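Local atomic coordinates of sucrose 6(F)-phosphate phosphorylase (Thermoanaerobacterium thermosaccharolyticum DSM 571, PDB entry 6S9V), a protein that belongs to the alpha-amylase family of carbohydrate-active enzymes and is built around a closed barrel of eight parallel beta-strands. Residues 64-69 and 307-312; 279-284 and 288-293; 403-408 and 412-417. All blocks are in the same frame, centred on the assembly; numbering follows the deposited sequence.

Contact 1. Residues 64-69 and 307-312; sequences RGFAPI and DCHDGI. With SO4 (sulfate ion), chain E.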
# COMPACT_ATOMS: atom_id res chain seq x y z
N ARG A 64 8.93 -9.78 -6.19
CA ARG A 64 9.29 -8.46 -6.70
C ARG A 64 9.62 -7.49 -5.57
O ARG A 64 8.94 -6.47 -5.39
CB ARG A 64 8.19 -7.90 -7.60
CG ARG A 64 8.67 -6.69 -8.37
CD ARG A 64 7.80 -6.30 -9.57
NE ARG A 64 8.40 -5.12 -10.19
CZ ARG A 64 7.93 -4.50 -11.26
NH1 ARG A 64 6.84 -4.94 -11.88
NH2 ARG A 64 8.57 -3.43 -11.72
N GLY A 65 10.67 -7.81 -4.81
CA GLY A 65 11.21 -6.93 -3.81
C GLY A 65 10.86 -7.29 -2.38
O GLY A 65 11.56 -6.85 -1.46
N PHE A 66 9.80 -8.06 -2.15
CA PHE A 66 9.32 -8.29 -0.79
C PHE A 66 9.95 -9.51 -0.14
O PHE A 66 9.44 -10.00 0.88
CB PHE A 66 7.80 -8.37 -0.77
CG PHE A 66 7.13 -7.04 -0.95
CD1 PHE A 66 6.86 -6.24 0.15
CD2 PHE A 66 6.82 -6.57 -2.21
CE1 PHE A 66 6.25 -5.00 -0.01
CE2 PHE A 66 6.21 -5.34 -2.38
CZ PHE A 66 5.94 -4.55 -1.29
N ALA A 67 11.07 -10.01 -0.67
CA ALA A 67 11.92 -11.00 -0.01
C ALA A 67 13.33 -10.41 0.13
O ALA A 67 14.28 -10.86 -0.53
CB ALA A 67 11.96 -12.32 -0.76
N PRO A 68 13.49 -9.38 0.96
CA PRO A 68 14.76 -8.65 0.98
C PRO A 68 15.90 -9.46 1.58
O PRO A 68 15.76 -10.10 2.63
CB PRO A 68 14.44 -7.42 1.85
CG PRO A 68 13.31 -7.88 2.74
CD PRO A 68 12.48 -8.79 1.86
N ILE A 69 17.05 -9.38 0.92
CA ILE A 69 18.26 -10.06 1.37
C ILE A 69 19.02 -9.21 2.38
O ILE A 69 19.60 -9.74 3.34
CB ILE A 69 19.14 -10.40 0.15
CG1 ILE A 69 18.42 -11.42 -0.75
CG2 ILE A 69 20.51 -10.92 0.56
CD1 ILE A 69 19.10 -11.65 -2.08
N ASP A 307 -5.62 3.05 -6.99
CA ASP A 307 -4.78 1.91 -7.27
C ASP A 307 -3.51 1.95 -6.42
O ASP A 307 -3.10 2.99 -5.90
CB ASP A 307 -4.41 1.85 -8.76
CG ASP A 307 -3.90 3.17 -9.32
OD1 ASP A 307 -3.93 4.20 -8.61
OD2 ASP A 307 -3.45 3.18 -10.49
N CYS A 308 -2.91 0.77 -6.24
CA CYS A 308 -1.60 0.60 -5.64
C CYS A 308 -0.96 -0.61 -6.31
O CYS A 308 -1.43 -1.09 -7.34
CB CYS A 308 -1.71 0.47 -4.12
SG CYS A 308 -2.51 -1.03 -3.53
N HIS A 309 0.12 -1.14 -5.72
CA HIS A 309 0.81 -2.26 -6.35
C HIS A 309 0.09 -3.58 -6.16
O HIS A 309 0.36 -4.54 -6.91
CB HIS A 309 2.24 -2.38 -5.82
CG HIS A 309 2.31 -2.89 -4.41
ND1 HIS A 309 1.97 -2.12 -3.32
CD2 HIS A 309 2.71 -4.08 -3.92
CE1 HIS A 309 2.14 -2.82 -2.22
NE2 HIS A 309 2.59 -4.01 -2.55
N ASP A 310 -0.83 -3.66 -5.21
CA ASP A 310 -1.68 -4.82 -5.02
C ASP A 310 -3.01 -4.58 -5.74
O ASP A 310 -3.14 -3.66 -6.56
CB ASP A 310 -1.86 -5.10 -3.53
CG ASP A 310 -0.57 -5.58 -2.87
OD1 ASP A 310 0.25 -6.21 -3.55
OD2 ASP A 310 -0.39 -5.33 -1.66
N GLY A 311 -4.01 -5.42 -5.47
CA GLY A 311 -5.32 -5.27 -6.07
C GLY A 311 -6.27 -4.42 -5.24
O GLY A 311 -5.97 -3.99 -4.12
N ILE A 312 -7.44 -4.17 -5.81
CA ILE A 312 -8.49 -3.37 -5.16
C ILE A 312 -9.12 -4.20 -4.04
O ILE A 312 -9.67 -5.27 -4.32
CB ILE A 312 -9.54 -2.91 -6.18
CG1 ILE A 312 -8.89 -2.08 -7.29
CG2 ILE A 312 -10.64 -2.13 -5.49
CD1 ILE A 312 -9.71 -1.99 -8.57
S SO4 E . 1.34 0.77 -1.84
O1 SO4 E . -0.01 0.62 -1.29
O2 SO4 E . 2.25 -0.09 -1.09
O3 SO4 E . 1.76 2.16 -1.72
O4 SO4 E . 1.36 0.40 -3.24
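The rings of F66 and H309 reach toward one another from opposite directions and approach each other obliquely, F66 CZ lying 3.6 Å from H309 NE2. Their planes lie within 10° of each other, yet the rings are slid so far apart that they barely overlap: the centroids are 5.4 Å apart, so this is van der Waals contact between offset rings rather than a true stack. On the far side of the imidazole, a sulfate lies at the ring edge. One of its oxygens, O4, takes a short and nearly straight bond from H309 ND1 (2.6 Å, 168°) and a longer one from the backbone N of H309 (3.2 Å). Both donors can reach the same atom because CG of H309 sits between its own backbone N and carbonyl carbon (chi1 72°), which folds the ring back over the chain. D310 lines one face of the imidazole, its CG 3.5 Å above the plane and toward the rim.

Further out, H53 also binds the sulfate, while Y26, R209 and Y392 pack around H309. The two loops follow strands 51-54 and 302-304, the second and seventh of the barrel, and thus lie at the end where alpha-amylase family enzymes carry their active site. A bound BTB molecule, like the sulfate probably from the crystallisation liquor, is hydrogen-bonded through its O8 to H309 NE2 and D310 OD1. With both imidazole nitrogens bonded to polar groups, the ring's rotation is fixed, while F66, itself packed on P56 and M98, supplies apolar contact beside NE2.

Contact 2. Residues 279-284 and 288-293; sequences VLYTLI and NEMLYH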
# COMPACT_ATOMS: atom_id res chain seq x y z
N VAL A 279 -15.25 4.12 -4.31
CA VAL A 279 -15.29 5.01 -5.46
C VAL A 279 -15.73 4.26 -6.71
O VAL A 279 -16.52 4.77 -7.51
CB VAL A 279 -13.93 5.70 -5.65
CG1 VAL A 279 -13.87 6.40 -7.00
CG2 VAL A 279 -13.71 6.72 -4.52
N LEU A 280 -15.26 3.02 -6.88
CA LEU A 280 -15.72 2.22 -8.02
C LEU A 280 -17.24 2.06 -8.00
O LEU A 280 -17.92 2.25 -9.02
CB LEU A 280 -15.06 0.84 -8.01
CG LEU A 280 -13.80 0.59 -8.83
CD1 LEU A 280 -13.41 -0.87 -8.65
CD2 LEU A 280 -13.99 0.92 -10.30
N TYR A 281 -17.78 1.66 -6.84
CA TYR A 281 -19.22 1.49 -6.72
C TYR A 281 -19.96 2.80 -6.98
O TYR A 281 -21.00 2.81 -7.66
CB TYR A 281 -19.55 0.96 -5.32
CG TYR A 281 -21.03 0.87 -5.04
CD1 TYR A 281 -21.74 1.96 -4.55
CD2 TYR A 281 -21.73 -0.30 -5.28
CE1 TYR A 281 -23.10 1.88 -4.31
CE2 TYR A 281 -23.10 -0.39 -5.04
CZ TYR A 281 -23.77 0.70 -4.55
OH TYR A 281 -25.13 0.61 -4.32
N THR A 282 -19.43 3.91 -6.45
CA THR A 282 -20.05 5.21 -6.64
C THR A 282 -20.23 5.53 -8.12
O THR A 282 -21.30 5.98 -8.55
CB THR A 282 -19.19 6.29 -5.97
OG1 THR A 282 -19.07 6.04 -4.56
CG2 THR A 282 -19.77 7.65 -6.21
N LEU A 283 -19.18 5.32 -8.90
CA LEU A 283 -19.19 5.69 -10.31
C LEU A 283 -19.95 4.69 -11.16
O LEU A 283 -20.68 5.08 -12.08
CB LEU A 283 -17.75 5.84 -10.80
CG LEU A 283 -16.97 6.91 -10.03
CD1 LEU A 283 -15.48 6.81 -10.31
CD2 LEU A 283 -17.49 8.29 -10.40
N ILE A 284 -19.81 3.39 -10.87
CA ILE A 284 -20.53 2.38 -11.65
C ILE A 284 -22.04 2.52 -11.47
O ILE A 284 -22.81 2.38 -12.42
CB ILE A 284 -20.05 0.97 -11.27
CG1 ILE A 284 -18.65 0.71 -11.84
CG2 ILE A 284 -21.05 -0.08 -11.77
CD1 ILE A 284 -17.99 -0.54 -11.30
N ASN A 288 -24.12 8.34 -4.67
CA ASN A 288 -23.16 8.83 -3.70
C ASN A 288 -23.36 8.23 -2.31
O ASN A 288 -22.60 8.56 -1.40
CB ASN A 288 -23.23 10.36 -3.61
CG ASN A 288 -24.52 10.87 -2.96
OD1 ASN A 288 -25.27 10.11 -2.35
ND2 ASN A 288 -24.75 12.17 -3.07
N GLU A 289 -24.34 7.32 -2.14
CA GLU A 289 -24.81 6.99 -0.80
C GLU A 289 -23.73 6.30 0.02
O GLU A 289 -23.51 6.65 1.19
CB GLU A 289 -26.06 6.10 -0.88
CG GLU A 289 -27.30 6.83 -1.38
CD GLU A 289 -28.61 6.13 -1.00
OE1 GLU A 289 -28.70 5.55 0.10
OE2 GLU A 289 -29.55 6.17 -1.82
N MET A 290 -23.05 5.32 -0.56
CA MET A 290 -21.98 4.63 0.15
C MET A 290 -20.82 5.57 0.43
O MET A 290 -20.26 5.57 1.53
CB MET A 290 -21.50 3.44 -0.66
CG MET A 290 -20.50 2.55 0.05
SD MET A 290 -19.91 1.21 -1.00
CE MET A 290 -18.75 0.41 0.11
N LEU A 291 -20.44 6.39 -0.55
CA LEU A 291 -19.35 7.34 -0.37
C LEU A 291 -19.68 8.33 0.73
O LEU A 291 -18.84 8.62 1.60
CB LEU A 291 -19.07 8.06 -1.68
CG LEU A 291 -18.06 9.21 -1.63
CD1 LEU A 291 -16.67 8.69 -1.30
CD2 LEU A 291 -18.06 9.96 -2.97
N TYR A 292 -20.88 8.90 0.70
CA TYR A 292 -21.26 9.87 1.71
C TYR A 292 -21.29 9.24 3.10
O TYR A 292 -20.84 9.85 4.07
CB TYR A 292 -22.60 10.50 1.36
CG TYR A 292 -22.42 11.81 0.61
CD1 TYR A 292 -21.54 11.91 -0.46
CD2 TYR A 292 -23.12 12.95 0.99
CE1 TYR A 292 -21.36 13.10 -1.15
CE2 TYR A 292 -22.95 14.15 0.31
CZ TYR A 292 -22.07 14.22 -0.75
OH TYR A 292 -21.90 15.40 -1.43
N HIS A 293 -21.81 8.01 3.20
CA HIS A 293 -21.79 7.34 4.50
C HIS A 293 -20.37 7.13 4.99
O HIS A 293 -20.10 7.28 6.19
CB HIS A 293 -22.51 5.99 4.41
CG HIS A 293 -22.63 5.30 5.73
ND1 HIS A 293 -23.41 5.78 6.76
CD2 HIS A 293 -22.05 4.17 6.21
CE1 HIS A 293 -23.32 4.98 7.80
NE2 HIS A 293 -22.50 3.99 7.49
O HOH W 1 -21.44 5.72 -3.18
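T282 OG1, 3.5 Å from L291 CB, is gripped from two directions: it is bonded to the backbone O of T278 one turn earlier, and it accepts a hydrogen from a water 2.8 Å from OG1. That water in turn accepts the backbone N-H of L291, its oxygen 2.9 Å from L291 N, and so bridges the two arms of a helical hairpin (alpha-hairpin). Helices 275-285 and 289-295 form this hairpin within the connection between the sixth and seventh strands of the barrel. Placing OG1 beside the backbone N of T282 (chi1 -61°) turns the hydroxyl back toward its own helix, within range of T278 O.

Next to this polar bridge runs an apolar one. The extended side chain of M290 carries its sulfur to Y281, where SD lies 4.1 Å from CD1 and 4.6 Å from the ring centroid, 32° off the ring normal: a Met-aromatic contact of oblique geometry. Helix 324-336 packs on the same tyrosine through E329 and V330, whereas I381 of helix 372-384 touches L291, so the hairpin is wedged among other helices around the barrel.

The start of the second helix also leans on the C-terminal antiparallel sheet. N288 donates from its amide to E463 O, and Y292 OH is bonded to E457 O and R465 N; the same N288 ND2 stands 3.9 Å above the plane of the Y292 ring, over its centre.

Contact 3. Residues 403-408 and 412-417; sequences FEAVKK and GREINR. With SO4 (sulfate ion), chain I.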
# COMPACT_ATOMS: atom_id res chain seq x y z
N PHE A 403 -2.22 -7.64 -20.17
CA PHE A 403 -2.51 -9.05 -20.39
C PHE A 403 -1.27 -9.83 -20.80
O PHE A 403 -1.15 -11.02 -20.47
CB PHE A 403 -3.60 -9.21 -21.45
CG PHE A 403 -4.93 -8.66 -21.03
CD1 PHE A 403 -5.56 -9.15 -19.89
CD2 PHE A 403 -5.56 -7.68 -21.77
CE1 PHE A 403 -6.79 -8.65 -19.50
CE2 PHE A 403 -6.79 -7.18 -21.38
CZ PHE A 403 -7.40 -7.67 -20.24
N GLU A 404 -0.33 -9.20 -21.52
CA GLU A 404 0.88 -9.91 -21.91
C GLU A 404 1.64 -10.40 -20.68
O GLU A 404 2.07 -11.56 -20.63
CB GLU A 404 1.79 -9.01 -22.75
CG GLU A 404 3.10 -9.70 -23.13
CD GLU A 404 4.05 -8.82 -23.91
OE1 GLU A 404 3.99 -7.58 -23.75
OE2 GLU A 404 4.86 -9.38 -24.67
N ALA A 405 1.80 -9.53 -19.69
CA ALA A 405 2.52 -9.91 -18.48
C ALA A 405 1.77 -11.01 -17.73
O ALA A 405 2.39 -11.89 -17.11
CB ALA A 405 2.73 -8.69 -17.58
N VAL A 406 0.44 -10.97 -17.76
CA VAL A 406 -0.35 -12.02 -17.12
C VAL A 406 -0.15 -13.34 -17.85
O VAL A 406 0.10 -14.38 -17.23
CB VAL A 406 -1.84 -11.64 -17.08
CG1 VAL A 406 -2.66 -12.80 -16.58
CG2 VAL A 406 -2.05 -10.41 -16.19
N LYS A 407 -0.27 -13.33 -19.18
CA LYS A 407 -0.11 -14.56 -19.95
C LYS A 407 1.29 -15.13 -19.81
O LYS A 407 1.46 -16.35 -19.68
CB LYS A 407 -0.44 -14.32 -21.42
CG LYS A 407 -0.39 -15.61 -22.26
CD LYS A 407 -0.53 -15.37 -23.75
CE LYS A 407 -1.89 -14.80 -24.11
NZ LYS A 407 -2.15 -14.86 -25.58
N LYS A 408 2.31 -14.28 -19.83
CA LYS A 408 3.69 -14.77 -19.80
C LYS A 408 4.07 -15.27 -18.41
O LYS A 408 4.67 -16.34 -18.27
CB LYS A 408 4.66 -13.68 -20.26
CG LYS A 408 4.71 -13.48 -21.77
CD LYS A 408 5.99 -12.74 -22.17
CE LYS A 408 5.89 -12.13 -23.56
NZ LYS A 408 5.86 -13.16 -24.64
N GLY A 412 -1.35 -13.14 -11.76
CA GLY A 412 -2.45 -12.23 -11.99
C GLY A 412 -2.15 -10.80 -11.59
O GLY A 412 -2.61 -9.86 -12.24
N ARG A 413 -1.36 -10.60 -10.52
CA ARG A 413 -1.12 -9.25 -10.05
C ARG A 413 -0.24 -8.44 -10.99
O ARG A 413 -0.22 -7.21 -10.90
CB ARG A 413 -0.48 -9.25 -8.66
CG ARG A 413 -1.43 -9.66 -7.53
CD ARG A 413 -0.73 -9.59 -6.19
NE ARG A 413 -1.51 -10.22 -5.13
CZ ARG A 413 -1.46 -11.52 -4.83
NH1 ARG A 413 -0.67 -12.33 -5.52
NH2 ARG A 413 -2.21 -12.00 -3.85
N GLU A 414 0.47 -9.11 -11.90
CA GLU A 414 1.26 -8.40 -12.90
C GLU A 414 0.40 -7.62 -13.89
O GLU A 414 0.94 -6.81 -14.65
CB GLU A 414 2.18 -9.38 -13.63
CG GLU A 414 3.55 -9.58 -12.94
CD GLU A 414 4.50 -8.39 -13.15
OE1 GLU A 414 4.61 -7.92 -14.31
OE2 GLU A 414 5.13 -7.92 -12.16
N ILE A 415 -0.93 -7.82 -13.87
CA ILE A 415 -1.82 -7.05 -14.74
C ILE A 415 -1.67 -5.57 -14.49
O ILE A 415 -1.90 -4.74 -15.38
CB ILE A 415 -3.28 -7.52 -14.52
CG1 ILE A 415 -4.17 -7.09 -15.68
CG2 ILE A 415 -3.82 -6.95 -13.20
CD1 ILE A 415 -5.53 -7.75 -15.65
N ASN A 416 -1.29 -5.20 -13.27
CA ASN A 416 -1.23 -3.82 -12.80
C ASN A 416 0.20 -3.42 -12.43
O ASN A 416 0.40 -2.53 -11.61
CB ASN A 416 -2.18 -3.67 -11.60
CG ASN A 416 -2.33 -2.24 -11.13
OD1 ASN A 416 -2.49 -1.31 -11.93
ND2 ASN A 416 -2.28 -2.05 -9.81
N ARG A 417 1.20 -4.07 -13.03
CA ARG A 417 2.61 -3.80 -12.71
C ARG A 417 3.48 -3.67 -13.96
O ARG A 417 4.68 -3.99 -13.92
CB ARG A 417 3.16 -4.89 -11.78
CG ARG A 417 2.39 -5.03 -10.47
CD ARG A 417 2.89 -6.18 -9.63
NE ARG A 417 2.25 -6.21 -8.32
CZ ARG A 417 2.43 -7.16 -7.42
NH1 ARG A 417 3.21 -8.21 -7.69
NH2 ARG A 417 1.81 -7.09 -6.25
S SO4 I . 2.77 -10.77 -5.24
O1 SO4 I . 2.88 -11.78 -4.20
O2 SO4 I . 1.95 -9.66 -4.74
O3 SO4 I . 2.14 -11.35 -6.42
O4 SO4 I . 4.09 -10.26 -5.60
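V406 presses one methyl, CG2, into the turn formed by 412-417, where it comes to 3.6 Å from I415 CB and 4.0 Å from G412 O. With CG1 anti to the backbone N (chi1 173°), CG2 falls opposite the carbonyl carbon and against I415. The side chains of V406 and I415 lie alongside each other and point the same way; with A405 CB, which faces E414 OE1 at 3.8 Å, they make the close-packed part of the contact. Toward solvent the fit is slacker: the exposed ring of F403 brings CE1 only to 4.1 Å from I415 CD1. The fold here is a short helix, 403-409, followed by a 3-10 turn at 412-415, in the long connection that follows the eighth barrel strand, 388-392. G412 O is bonded to N340 ND2.

On the other side of the turn, away from the helix, the chemistry becomes ionic. The R417 guanidinium presents its edge to a sulfate, with NH1 donating to O4 at 3.1 Å and NH2 to O2 at 3.0 Å, both fairly straight. R413 CB covers one face of that guanidinium, 3.8 Å above its centre, and R413 NH1 adds a weak bond to O3 (133°). K173 NZ also binds this sulfate.

How the contacts relate
Contacts 1 and 2 are both buried, but the centre of contact 1 lies about 8 Å, and that of contact 2 about 21 Å, from the centre of the chain; contact 3 is a surface contact. Contacts 2 and 3 each join a helix to the segment just after it, whereas contact 1 joins two loops far apart in sequence. Chemistry follows place: offset rings and anion binding at the barrel mouth, a water bridge and apolar packing between helices, aliphatic packing with an arginine-bound sulfate at the turn. R417 joins contact 3 to contact 1, its NE 2.9 Å from H309 O, a probable hydrogen bond. Contact 2 meets contact 1 through packing of L280 on I312.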